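Local coordinates for heterokaryon incompatibility protein s (Podospora anserina, PDB 2WVQ), which forms a prion and, with het-S of incompatible cells, triggers the lethal reaction of heterokaryon incompatibility, represented here by its globular domain, at residues Cys45-Arg48 against Leu49-Ala52; Ser57-Gly60 against Glu61-Ile65; Ile125-Ala128 against Leu129-Leu133; Asn134-Val137 against Ser138-Lys142; Cys184-Leu187 against Ala188-Glu191. The protein carries 2 engineered substitutions. All coordinates share one frame; numbering follows the deposited sequence.

Contact 1: Cys45-Arg48 against Leu49-Ala52; sequences CQLR and LDIA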
loop_
_atom_site.group_PDB
_atom_site.type_symbol
_atom_site.label_atom_id
_atom_site.label_comp_id
_atom_site.label_asym_id
_atom_site.label_seq_id
_atom_site.Cartn_x
_atom_site.Cartn_y
_atom_site.Cartn_z
ATOM N N CYS A 45 6.605 -19.026 1.183
ATOM C CA CYS A 45 5.856 -17.801 0.870
ATOM C C CYS A 45 4.357 -18.073 0.592
ATOM O O CYS A 45 3.490 -17.273 0.963
ATOM C CB CYS A 45 6.517 -17.068 -0.307
ATOM S SG CYS A 45 8.066 -16.269 0.204
ATOM N N GLN A 46 4.070 -19.181 -0.088
ATOM C CA GLN A 46 2.693 -19.607 -0.323
ATOM C C GLN A 46 1.989 -19.934 1.006
ATOM O O GLN A 46 0.890 -19.434 1.231
ATOM C CB GLN A 46 2.626 -20.796 -1.286
ATOM C CG GLN A 46 1.202 -21.323 -1.556
ATOM C CD GLN A 46 0.312 -20.290 -2.215
ATOM O OE1 GLN A 46 0.558 -19.895 -3.348
ATOM N NE2 GLN A 46 -0.726 -19.833 -1.498
ATOM N N LEU A 47 2.641 -20.693 1.886
ATOM C CA LEU A 47 2.082 -20.963 3.229
ATOM C C LEU A 47 1.841 -19.682 4.065
ATOM O O LEU A 47 0.865 -19.628 4.812
ATOM C CB LEU A 47 2.912 -22.011 4.000
ATOM C CG LEU A 47 2.925 -23.448 3.422
ATOM C CD1 LEU A 47 3.953 -24.327 4.073
ATOM C CD2 LEU A 47 1.554 -24.121 3.460
ATOM N N ARG A 48 2.736 -18.682 3.965
ATOM C CA ARG A 48 2.570 -17.379 4.638
ATOM C C ARG A 48 1.291 -16.661 4.161
ATOM O O ARG A 48 0.538 -16.107 4.980
ATOM C CB ARG A 48 3.764 -16.438 4.399
ATOM C CG ARG A 48 5.122 -16.923 4.757
ATOM C CD ARG A 48 5.519 -16.557 6.182
ATOM N NE ARG A 48 5.633 -15.113 6.412
ATOM C CZ ARG A 48 5.869 -14.568 7.611
ATOM N NH1 ARG A 48 6.011 -15.351 8.683
ATOM N NH2 ARG A 48 5.964 -13.245 7.743
ATOM N N LEU A 49 1.051 -16.680 2.848
ATOM C CA LEU A 49 -0.212 -16.216 2.250
ATOM C C LEU A 49 -1.479 -16.994 2.723
ATOM O O LEU A 49 -2.517 -16.380 3.033
ATOM C CB LEU A 49 -0.117 -16.267 0.723
ATOM C CG LEU A 49 -0.238 -15.086 -0.258
ATOM C CD1 LEU A 49 0.058 -13.644 0.267
ATOM C CD2 LEU A 49 0.551 -15.389 -1.529
ATOM N N ASP A 50 -1.395 -18.323 2.759
ATOM C CA ASP A 50 -2.522 -19.168 3.206
ATOM C C ASP A 50 -2.851 -18.890 4.675
ATOM O O ASP A 50 -4.013 -18.930 5.067
ATOM C CB ASP A 50 -2.226 -20.674 3.038
ATOM C CG ASP A 50 -1.881 -21.090 1.578
ATOM O OD1 ASP A 50 -1.213 -22.137 1.434
ATOM O OD2 ASP A 50 -2.284 -20.431 0.584
ATOM N N ILE A 51 -1.820 -18.652 5.482
ATOM C CA ILE A 51 -1.980 -18.308 6.895
ATOM C C ILE A 51 -2.618 -16.944 7.116
ATOM O O ILE A 51 -3.483 -16.823 8.002
ATOM C CB ILE A 51 -0.678 -18.485 7.701
ATOM C CG1 ILE A 51 -0.350 -19.971 7.831
ATOM C CG2 ILE A 51 -0.777 -17.861 9.094
ATOM C CD1 ILE A 51 1.100 -20.201 8.168
ATOM N N ALA A 52 -2.224 -15.934 6.335
ATOM C CA ALA A 52 -2.870 -14.608 6.405
ATOM C C ALA A 52 -4.346 -14.712 6.026
ATOM O O ALA A 52 -5.224 -14.052 6.651
ATOM C CB ALA A 52 -2.156 -13.573 5.513
#
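Gln46 and Asp50 form a side-chain bond across one turn of helix 42-62, a helix of the globular domain whose residues here are all buried. Gln46 NE2 donates to Asp50 OD2 at 2.7 Å. The oxygen lies close to the amide plane of Gln46. NE2, in turn, meets it from above the carboxylate plane, 37° out. The N-H...O angle is 139°, so the bond is short but bent. Gln46 starts with CG anti to its backbone N (chi1 179°) and then bends at chi2, which brings the amide back over the following turn.

The backbone is regular. Asp50 N reaches Gln46 O at 3.0 Å, and Ile51 N reaches Leu47 O at 2.9 Å. Ile51 CG1 also rests 3.3 Å from Leu47 O. Leu47 CD2 sits 4.0 Å from Asp50 OD1.

Asp50 has a second partner in His130 ND1, which bonds OD1. Arg48 NH1 bonds the backbone oxygen of Gly209. The Leu47, Asp50 and Ile51 side of the helix packs on helix 124-140. Leu49 turns to helix 157-176 and strand 32-34.

Contact 2: Ser57-Gly60 against Glu61-Ile65; sequences SRWG and EAVKI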
loop_
_atom_site.group_PDB
_atom_site.type_symbol
_atom_site.label_atom_id
_atom_site.label_comp_id
_atom_site.label_asym_id
_atom_site.label_seq_id
_atom_site.Cartn_x
_atom_site.Cartn_y
_atom_site.Cartn_z
ATOM N N SER A 57 -9.992 -15.029 7.699
ATOM C CA SER A 57 -11.238 -15.767 7.814
ATOM C C SER A 57 -11.625 -16.157 9.269
ATOM O O SER A 57 -12.809 -16.168 9.569
ATOM C CB SER A 57 -11.320 -16.926 6.839
ATOM O OG SER A 57 -10.814 -18.103 7.377
ATOM N N ARG A 58 -10.650 -16.466 10.133
ATOM C CA ARG A 58 -10.900 -16.705 11.541
ATOM C C ARG A 58 -11.656 -15.564 12.178
ATOM O O ARG A 58 -12.559 -15.815 12.968
ATOM C CB ARG A 58 -9.650 -17.048 12.356
ATOM C CG ARG A 58 -9.934 -17.740 13.763
ATOM C CD ARG A 58 -8.639 -17.926 14.547
ATOM N NE ARG A 58 -7.656 -18.632 13.713
ATOM C CZ ARG A 58 -6.428 -18.210 13.379
ATOM N NH1 ARG A 58 -5.949 -17.067 13.828
ATOM N NH2 ARG A 58 -5.665 -18.976 12.600
ATOM N N TRP A 59 -11.280 -14.326 11.837
ATOM C CA TRP A 59 -11.962 -13.147 12.308
ATOM C C TRP A 59 -13.434 -13.103 11.933
ATOM O O TRP A 59 -14.280 -12.768 12.784
ATOM C CB TRP A 59 -11.281 -11.850 11.841
ATOM C CG TRP A 59 -12.022 -10.652 12.336
ATOM C CD1 TRP A 59 -11.876 -10.052 13.541
ATOM C CD2 TRP A 59 -13.034 -9.922 11.639
ATOM N NE1 TRP A 59 -12.750 -8.999 13.654
ATOM C CE2 TRP A 59 -13.468 -8.897 12.495
ATOM C CE3 TRP A 59 -13.617 -10.041 10.365
ATOM C CZ2 TRP A 59 -14.444 -7.966 12.124
ATOM C CZ3 TRP A 59 -14.583 -9.108 9.989
ATOM C CH2 TRP A 59 -14.999 -8.091 10.874
ATOM N N GLY A 60 -13.743 -13.382 10.671
ATOM C CA GLY A 60 -15.141 -13.389 10.242
ATOM C C GLY A 60 -15.948 -14.424 10.998
ATOM O O GLY A 60 -17.127 -14.185 11.332
ATOM N N GLU A 61 -15.322 -15.567 11.294
ATOM C CA GLU A 61 -15.992 -16.620 12.077
ATOM C C GLU A 61 -16.214 -16.204 13.528
ATOM O O GLU A 61 -17.284 -16.504 14.110
ATOM C CB GLU A 61 -15.165 -17.927 12.030
ATOM C CG GLU A 61 -15.793 -19.154 12.715
ATOM C CD GLU A 61 -16.974 -19.747 11.955
ATOM O OE1 GLU A 61 -17.321 -19.246 10.867
ATOM O OE2 GLU A 61 -17.561 -20.737 12.442
ATOM N N ALA A 62 -15.206 -15.543 14.112
ATOM C CA ALA A 62 -15.220 -15.114 15.510
ATOM C C ALA A 62 -16.347 -14.107 15.799
ATOM O O ALA A 62 -17.022 -14.139 16.849
ATOM C CB ALA A 62 -13.892 -14.494 15.859
ATOM N N VAL A 63 -16.496 -13.198 14.844
ATOM C CA VAL A 63 -17.482 -12.133 14.844
ATOM C C VAL A 63 -18.868 -12.558 14.283
ATOM O O VAL A 63 -19.810 -11.782 14.324
ATOM C CB VAL A 63 -16.780 -11.004 14.032
ATOM C CG1 VAL A 63 -17.350 -10.799 12.608
ATOM C CG2 VAL A 63 -16.462 -9.833 14.862
ATOM N N LYS A 64 -18.987 -13.784 13.751
ATOM C CA LYS A 64 -20.237 -14.256 13.126
ATOM C C LYS A 64 -20.677 -13.309 11.991
ATOM O O LYS A 64 -21.841 -12.874 11.907
ATOM C CB LYS A 64 -21.353 -14.440 14.186
ATOM C CG LYS A 64 -20.922 -15.333 15.325
ATOM C CD LYS A 64 -22.061 -15.625 16.327
ATOM C CE LYS A 64 -21.865 -17.004 17.008
ATOM N NZ LYS A 64 -20.665 -17.070 17.891
ATOM N N ILE A 65 -19.717 -12.992 11.126
ATOM C CA ILE A 65 -19.874 -12.039 10.040
ATOM C C ILE A 65 -21.087 -12.287 9.141
ATOM O O ILE A 65 -21.752 -11.348 8.701
ATOM C CB ILE A 65 -18.510 -11.979 9.160
ATOM C CG1 ILE A 65 -18.584 -10.899 8.067
ATOM C CG2 ILE A 65 -18.216 -13.320 8.537
ATOM C CD1 ILE A 65 -18.191 -9.494 8.497
#
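Gly60 O accepts a nearly straight bond from Ile65 N, 2.9 Å long with an N-H...O angle of 176°. The donor lies in the carbonyl plane. This is the six-residue (6→1) bond of a Schellman motif at the C-terminal end of helix 42-62. Its companion is a weak bond from Lys64 N to Glu61 O. Lys64 has positive phi, and this turns the chain back on the helix. Before it, the helix still bonds normally, with Val63 N 3.1 Å from Trp59 O.

The turn brings Ile65 against Gly60. Ile65 CG2 lies 3.1 Å from Gly60 O and 3.5 Å from Gly60 CA, a tight fit over a residue that has no side chain. CG1 of Ile65 is anti to the backbone N (chi1 -175°), and it carries CD1 to Trp59, where CD1 is 3.9 Å from CZ3.

Val63 covers one face of the indole. Its CG1 stands 4.0 Å from the centroid of the six-membered ring, 11° off the normal, in a CH-pi contact. Its CG2 lies 3.9 Å from Trp59 CZ2.

The Trp59 ring also meets that of Phe22, and its NE1 makes a weak bond to Leu174 O. On another side of the helix Arg58 forms salt bridges with Asp212 and Glu191. Polar and apolar parts thus work together in this helix end. The turn satisfies the carbonyl of Gly60, while Val63 lies over one face of Trp59 and Ile65 touches it at CZ3, an apolar contact.

Contact 3: Ile125-Ala128 against Leu129-Leu133; sequences IGRA and LHRRL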
loop_
_atom_site.group_PDB
_atom_site.type_symbol
_atom_site.label_atom_id
_atom_site.label_comp_id
_atom_site.label_asym_id
_atom_site.label_seq_id
_atom_site.Cartn_x
_atom_site.Cartn_y
_atom_site.Cartn_z
ATOM N N ILE A 125 4.708 -32.510 2.155
ATOM C CA ILE A 125 4.368 -31.977 3.464
ATOM C C ILE A 125 3.752 -30.567 3.370
ATOM O O ILE A 125 2.733 -30.276 3.998
ATOM C CB ILE A 125 5.614 -31.976 4.386
ATOM C CG1 ILE A 125 5.215 -31.798 5.851
ATOM C CG2 ILE A 125 6.674 -30.953 3.905
ATOM C CD1 ILE A 125 6.404 -31.784 6.788
ATOM N N GLY A 126 4.379 -29.702 2.578
ATOM C CA GLY A 126 3.883 -28.354 2.351
ATOM C C GLY A 126 2.645 -28.352 1.504
ATOM O O GLY A 126 1.726 -27.556 1.746
ATOM N N ARG A 127 2.587 -29.232 0.511
ATOM C CA ARG A 127 1.380 -29.288 -0.272
ATOM C C ARG A 127 0.144 -29.699 0.605
ATOM O O ARG A 127 -0.920 -29.124 0.440
ATOM C CB ARG A 127 1.566 -30.124 -1.529
ATOM C CG ARG A 127 0.288 -30.348 -2.345
ATOM C CD ARG A 127 0.417 -31.459 -3.394
ATOM N NE ARG A 127 1.667 -31.365 -4.133
ATOM C CZ ARG A 127 2.667 -32.232 -4.049
ATOM N NH1 ARG A 127 2.581 -33.301 -3.275
ATOM N NH2 ARG A 127 3.762 -32.027 -4.756
ATOM N N ALA A 128 0.308 -30.638 1.541
ATOM C CA ALA A 128 -0.778 -31.039 2.460
ATOM C C ALA A 128 -1.233 -29.887 3.383
ATOM O O ALA A 128 -2.436 -29.718 3.632
ATOM C CB ALA A 128 -0.391 -32.255 3.268
ATOM N N LEU A 129 -0.262 -29.115 3.894
ATOM C CA LEU A 129 -0.544 -27.933 4.700
ATOM C C LEU A 129 -1.322 -26.889 3.879
ATOM O O LEU A 129 -2.339 -26.369 4.345
ATOM C CB LEU A 129 0.737 -27.351 5.307
ATOM C CG LEU A 129 0.964 -27.372 6.830
ATOM C CD1 LEU A 129 0.070 -28.376 7.561
ATOM C CD2 LEU A 129 2.442 -27.546 7.238
ATOM N N HIS A 130 -0.870 -26.646 2.650
ATOM C CA HIS A 130 -1.515 -25.717 1.723
ATOM C C HIS A 130 -2.982 -26.113 1.527
ATOM O O HIS A 130 -3.887 -25.301 1.749
ATOM C CB HIS A 130 -0.751 -25.678 0.393
ATOM C CG HIS A 130 -1.424 -24.872 -0.678
ATOM N ND1 HIS A 130 -1.562 -23.495 -0.618
ATOM C CD2 HIS A 130 -2.003 -25.259 -1.838
ATOM C CE1 HIS A 130 -2.213 -23.078 -1.689
ATOM N NE2 HIS A 130 -2.495 -24.131 -2.443
ATOM N N ARG A 131 -3.207 -27.377 1.176
ATOM C CA ARG A 131 -4.565 -27.883 1.001
ATOM C C ARG A 131 -5.427 -27.851 2.269
ATOM O O ARG A 131 -6.576 -27.457 2.189
ATOM C CB ARG A 131 -4.557 -29.236 0.303
ATOM C CG ARG A 131 -4.152 -29.071 -1.132
ATOM C CD ARG A 131 -3.553 -30.319 -1.711
ATOM N NE ARG A 131 -3.272 -30.076 -3.125
ATOM C CZ ARG A 131 -3.013 -31.012 -4.039
ATOM N NH1 ARG A 131 -2.970 -32.298 -3.710
ATOM N NH2 ARG A 131 -2.770 -30.640 -5.292
ATOM N N ARG A 132 -4.852 -28.213 3.420
ATOM C CA ARG A 132 -5.527 -28.105 4.728
ATOM C C ARG A 132 -5.923 -26.653 5.080
ATOM O O ARG A 132 -7.050 -26.392 5.494
ATOM C CB ARG A 132 -4.643 -28.710 5.836
ATOM C CG ARG A 132 -5.073 -28.366 7.268
ATOM C CD ARG A 132 -4.413 -29.277 8.301
ATOM N NE ARG A 132 -5.167 -30.519 8.470
ATOM C CZ ARG A 132 -4.842 -31.693 7.930
ATOM N NH1 ARG A 132 -3.750 -31.816 7.179
ATOM N NH2 ARG A 132 -5.614 -32.754 8.148
ATOM N N LEU A 133 -4.988 -25.716 4.925
ATOM C CA LEU A 133 -5.249 -24.302 5.206
ATOM C C LEU A 133 -6.275 -23.705 4.265
ATOM O O LEU A 133 -7.148 -22.925 4.683
ATOM C CB LEU A 133 -3.944 -23.496 5.174
ATOM C CG LEU A 133 -3.091 -22.988 6.340
ATOM C CD1 LEU A 133 -3.291 -23.592 7.709
ATOM C CD2 LEU A 133 -1.618 -23.087 5.924
#
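Residues 125-128 and 129-133 run on as one regular alpha-helix. Each N-H from Leu129 to Arg132 bonds the carbonyl four residues back. The shortest of these are His130 N to Gly126 O and Arg132 N to Ala128 O, both 2.9 Å. Arg131 N to Arg127 O is the straightest, with an N-H...O angle of 171°.

The side-chain contact is between Arg127 and Arg131, which lie alongside each other and point the same way. Arg127 CD sits over the centre of the Arg131 guanidinium, 3.4 Å above its plane. It is 3.5 Å from Arg131 CZ. The two guanidinium planes are turned 55° apart, so they do not stack. Arg131 is extended from CG to NE, while Arg127 bends at chi3 (-45°) and swings its own guanidinium aside.

This is an early part of helix 124-140, in the helical globular domain called HeLo. The two arginines share an anchor outside the two segments, Asp119. Arg131 NH2 makes a salt bridge to Asp119 OD2, and Arg127 NE bonds Asp119 O. The carboxylate would offset part of the positive charge here.

Close to the backbone, His130 CB lies 3.4 Å from Gly126 O, and Arg132 CB is 3.3 Å from Ala128 O. Ile125 and Leu129 pack on Ile203 of helix 198-207. Leu129 also meets Leu47, and Leu133 rests on Ile51 of helix 42-62.

Contact 4: Asn134-Val137 against Ser138-Lys142; sequences NDLV and SRRQK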
loop_
_atom_site.group_PDB
_atom_site.type_symbol
_atom_site.label_atom_id
_atom_site.label_comp_id
_atom_site.label_asym_id
_atom_site.label_seq_id
_atom_site.Cartn_x
_atom_site.Cartn_y
_atom_site.Cartn_z
ATOM N N ASN A 134 -6.217 -24.082 2.998
ATOM C CA ASN A 134 -7.239 -23.650 2.056
ATOM C C ASN A 134 -8.624 -24.247 2.419
ATOM O O ASN A 134 -9.625 -23.551 2.405
ATOM C CB ASN A 134 -6.896 -24.091 0.636
ATOM C CG ASN A 134 -5.816 -23.228 -0.040
ATOM O OD1 ASN A 134 -5.572 -23.422 -1.212
ATOM N ND2 ASN A 134 -5.157 -22.329 0.692
ATOM N N ASP A 135 -8.660 -25.533 2.726
ATOM C CA ASP A 135 -9.910 -26.237 3.004
ATOM C C ASP A 135 -10.641 -25.636 4.187
ATOM O O ASP A 135 -11.859 -25.480 4.130
ATOM C CB ASP A 135 -9.653 -27.727 3.258
ATOM C CG ASP A 135 -9.413 -28.515 1.983
ATOM O OD1 ASP A 135 -9.083 -29.709 2.082
ATOM O OD2 ASP A 135 -9.573 -27.962 0.880
ATOM N N LEU A 136 -9.897 -25.351 5.251
ATOM C CA LEU A 136 -10.384 -24.737 6.481
ATOM C C LEU A 136 -11.109 -23.405 6.235
ATOM O O LEU A 136 -12.165 -23.143 6.818
ATOM C CB LEU A 136 -9.178 -24.566 7.406
ATOM C CG LEU A 136 -8.724 -23.517 8.420
ATOM C CD1 LEU A 136 -7.352 -23.934 8.846
ATOM C CD2 LEU A 136 -8.719 -22.065 8.022
ATOM N N VAL A 137 -10.549 -22.560 5.367
ATOM C CA VAL A 137 -11.289 -21.371 4.962
ATOM C C VAL A 137 -12.451 -21.617 4.053
ATOM O O VAL A 137 -13.473 -20.966 4.219
ATOM C CB VAL A 137 -10.430 -20.111 4.628
ATOM C CG1 VAL A 137 -8.936 -20.297 4.884
ATOM C CG2 VAL A 137 -10.855 -19.356 3.350
ATOM N N SER A 138 -12.342 -22.595 3.141
ATOM C CA SER A 138 -13.450 -22.899 2.216
ATOM C C SER A 138 -14.682 -23.272 3.004
ATOM O O SER A 138 -15.763 -22.851 2.665
ATOM C CB SER A 138 -13.120 -24.026 1.226
ATOM O OG SER A 138 -12.198 -23.562 0.241
ATOM N N ARG A 139 -14.472 -24.023 4.081
ATOM C CA ARG A 139 -15.530 -24.512 4.972
ATOM C C ARG A 139 -16.294 -23.387 5.654
ATOM O O ARG A 139 -17.449 -23.533 5.987
ATOM C CB ARG A 139 -14.914 -25.401 6.050
ATOM C CG ARG A 139 -14.560 -26.792 5.593
ATOM C CD ARG A 139 -14.217 -27.689 6.774
ATOM N NE ARG A 139 -13.608 -28.914 6.273
ATOM C CZ ARG A 139 -12.303 -29.165 6.291
ATOM N NH1 ARG A 139 -11.451 -28.300 6.838
ATOM N NH2 ARG A 139 -11.854 -30.288 5.767
ATOM N N ARG A 140 -15.618 -22.260 5.873
ATOM C CA ARG A 140 -16.193 -21.141 6.624
ATOM C C ARG A 140 -16.870 -20.097 5.771
ATOM O O ARG A 140 -17.695 -19.334 6.267
ATOM C CB ARG A 140 -15.102 -20.418 7.402
ATOM C CG ARG A 140 -14.575 -21.132 8.587
ATOM C CD ARG A 140 -13.480 -20.285 9.115
ATOM N NE ARG A 140 -12.966 -20.836 10.344
ATOM C CZ ARG A 140 -11.741 -20.643 10.805
ATOM N NH1 ARG A 140 -10.846 -19.923 10.111
ATOM N NH2 ARG A 140 -11.409 -21.203 11.944
ATOM N N GLN A 141 -16.475 -20.022 4.504
ATOM C CA GLN A 141 -16.893 -18.920 3.669
ATOM C C GLN A 141 -18.326 -19.102 3.201
ATOM O O GLN A 141 -18.823 -20.231 3.048
ATOM C CB GLN A 141 -15.898 -18.658 2.510
ATOM C CG GLN A 141 -14.482 -18.152 2.994
ATOM C CD GLN A 141 -14.549 -17.022 4.028
ATOM O OE1 GLN A 141 -14.902 -15.883 3.687
ATOM N NE2 GLN A 141 -14.186 -17.326 5.292
ATOM N N LYS A 142 -18.996 -17.963 3.054
ATOM C CA LYS A 142 -20.338 -17.917 2.550
ATOM C C LYS A 142 -20.287 -18.440 1.131
ATOM O O LYS A 142 -19.317 -18.180 0.396
ATOM C CB LYS A 142 -20.872 -16.490 2.552
ATOM C CG LYS A 142 -22.385 -16.420 2.382
ATOM C CD LYS A 142 -22.802 -15.038 1.871
ATOM C CE LYS A 142 -24.319 -14.948 1.685
ATOM N NZ LYS A 142 -24.696 -13.730 0.883
HETATM O O HOH W 1 -10.798 -25.810 -0.651
#
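Helix 124-140 ends in this stretch, its backbone bonds passing from Ser138 N to Asn134 O (3.0 Å) to the shorter span of Arg140 N to Val137 O (3.0 Å), whose donor stands 63° out of the carbonyl plane.

Leu136 and Arg140 lie side by side and point the same way, with Leu136 CD2 3.7 Å from Arg140 NH1. Arg140 is extended from CG to NE, and its CG passes 3.6 Å from Leu136 O. Val137 CG2 meets the Gln141 side chain at CG, 3.8 Å away. Gln141 N adds a weak bond to Val137 O.

On the exposed side a water joins Asp135 to Ser138. It donates to Asp135 OD2 at 2.9 Å and lies 2.8 Å from Ser138 OG.

Val137 packs on Val26 of helix 18-28 and on Ser57 of helix 42-62. The chemistry therefore splits by side. Toward solvent, a water bridge ties two polar residues. On the side facing the other helices, Leu136 flanks the chain of Arg140, whose guanidinium forms a salt bridge with Glu191 and a hydrogen bond with Ser57 OG.

Contact 5: Cys184-Leu187 against Ala188-Glu191; sequences CHKL and AEIE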
loop_
_atom_site.group_PDB
_atom_site.type_symbol
_atom_site.label_atom_id
_atom_site.label_comp_id
_atom_site.label_asym_id
_atom_site.label_seq_id
_atom_site.Cartn_x
_atom_site.Cartn_y
_atom_site.Cartn_z
ATOM N N CYS A 184 -10.989 -16.392 19.315
ATOM C CA CYS A 184 -9.987 -16.657 18.263
ATOM C C CYS A 184 -8.982 -17.750 18.658
ATOM O O CYS A 184 -8.576 -18.571 17.828
ATOM C CB CYS A 184 -9.265 -15.381 17.829
ATOM S SG CYS A 184 -10.313 -14.258 16.899
ATOM N N HIS A 185 -8.609 -17.782 19.931
ATOM C CA HIS A 185 -7.744 -18.847 20.431
ATOM C C HIS A 185 -8.371 -20.233 20.269
ATOM O O HIS A 185 -7.716 -21.127 19.731
ATOM C CB HIS A 185 -7.306 -18.575 21.869
ATOM C CG HIS A 185 -6.248 -17.517 21.984
ATOM N ND1 HIS A 185 -5.156 -17.459 21.141
ATOM C CD2 HIS A 185 -6.104 -16.490 22.855
ATOM C CE1 HIS A 185 -4.396 -16.432 21.477
ATOM N NE2 HIS A 185 -4.951 -15.825 22.511
ATOM N N LYS A 186 -9.626 -20.402 20.709
ATOM C CA LYS A 186 -10.362 -21.691 20.548
ATOM C C LYS A 186 -10.441 -22.148 19.084
ATOM O O LYS A 186 -10.235 -23.315 18.754
ATOM C CB LYS A 186 -11.768 -21.637 21.181
ATOM C CG LYS A 186 -11.759 -21.966 22.670
ATOM C CD LYS A 186 -13.173 -22.181 23.257
ATOM C CE LYS A 186 -13.444 -23.667 23.621
ATOM N NZ LYS A 186 -13.131 -24.605 22.466
ATOM N N LEU A 187 -10.730 -21.195 18.213
ATOM C CA LEU A 187 -10.864 -21.441 16.804
ATOM C C LEU A 187 -9.569 -21.957 16.166
ATOM O O LEU A 187 -9.614 -22.903 15.379
ATOM C CB LEU A 187 -11.339 -20.155 16.145
ATOM C CG LEU A 187 -12.778 -20.000 15.627
ATOM C CD1 LEU A 187 -13.822 -21.093 15.958
ATOM C CD2 LEU A 187 -13.262 -18.634 15.945
ATOM N N ALA A 188 -8.434 -21.355 16.539
ATOM C CA ALA A 188 -7.098 -21.756 16.078
ATOM C C ALA A 188 -6.734 -23.130 16.648
ATOM O O ALA A 188 -5.975 -23.879 16.041
ATOM C CB ALA A 188 -6.070 -20.726 16.498
ATOM N N GLU A 189 -7.287 -23.465 17.823
ATOM C CA GLU A 189 -7.048 -24.775 18.446
ATOM C C GLU A 189 -7.779 -25.853 17.639
ATOM O O GLU A 189 -7.203 -26.901 17.325
ATOM C CB GLU A 189 -7.499 -24.780 19.904
ATOM C CG GLU A 189 -6.534 -24.065 20.860
ATOM C CD GLU A 189 -7.053 -23.986 22.301
ATOM O OE1 GLU A 189 -8.128 -24.571 22.619
ATOM O OE2 GLU A 189 -6.367 -23.336 23.135
ATOM N N ILE A 190 -9.034 -25.563 17.283
ATOM C CA ILE A 190 -9.842 -26.421 16.409
ATOM C C ILE A 190 -9.228 -26.601 14.990
ATOM O O ILE A 190 -9.308 -27.690 14.409
ATOM C CB ILE A 190 -11.308 -25.891 16.321
ATOM C CG1 ILE A 190 -11.993 -25.959 17.693
ATOM C CG2 ILE A 190 -12.101 -26.636 15.233
ATOM C CD1 ILE A 190 -13.281 -25.136 17.804
ATOM N N GLU A 191 -8.621 -25.546 14.442
ATOM C CA GLU A 191 -8.006 -25.617 13.108
ATOM C C GLU A 191 -6.866 -26.620 13.092
ATOM O O GLU A 191 -6.649 -27.344 12.110
ATOM C CB GLU A 191 -7.458 -24.255 12.692
ATOM C CG GLU A 191 -8.513 -23.191 12.554
ATOM C CD GLU A 191 -7.925 -21.827 12.289
ATOM O OE1 GLU A 191 -6.679 -21.692 12.218
ATOM O OE2 GLU A 191 -8.721 -20.891 12.142
#
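Leu187 and Glu191 meet closely on the inner side of helix 181-191. Glu191 CG lies 3.0 Å from Leu187 O, and Glu191 N bonds the same oxygen at 3.0 Å. The Glu191 chain is extended beyond CG, with CG anti to the carbonyl carbon (chi1 -63°). It runs past the carbonyl and on toward Arg140 and Arg58. The buried Ala188 is also close to the preceding turn, with CB 3.6 Å from Cys184 O.

The outer side is looser. Lys186 and Glu189 are both exposed, and their charged ends, Lys186 NZ and Glu189 OE1, are 5.0 Å apart. They may attract each other but do not touch. Ile190 is exposed too. Only its stem is close to the preceding turn, with CG1 3.3 Å from Lys186 O. Its CD1 end is loose and comes only within 4.5 Å of Leu187 CD1. The backbone stays firm here, as Ile190 N bonds Lys186 O at 2.9 Å with an N-H...O angle of 165°.

Cys184, Leu187 and Ala188 face helix 42-62, where they meet Ala62, Arg58 and Glu61. Ala188 and His185 also touch Ala214 of helix 213-224. The helix is broadly amphipathic. Cys184, Leu187 and Ala188 face the helical body of the globular domain, with the charged Glu191 on the same side, while Lys186, Glu189 and Ile190 are exposed.

In the fold
All five contacts lie within single helices or their ends, so none closes a long loop. They follow one another in series, without nesting or crossing. Contacts 1 and 2 lie on helix 42-62, in its first half and at its C-terminal end, their centres about 19 Å apart. Contacts 3 and 4 adjoin on helix 124-140. Contact 5 comes last, on helix 181-191. The ties between them are tertiary. Contact 1 touches contact 3 and more lightly contact 4. Contact 2 touches contact 4, so helices 42-62 and 124-140 meet at both stretches. Contact 5 joins contacts 2 and 4 through Glu191, which links all three helices.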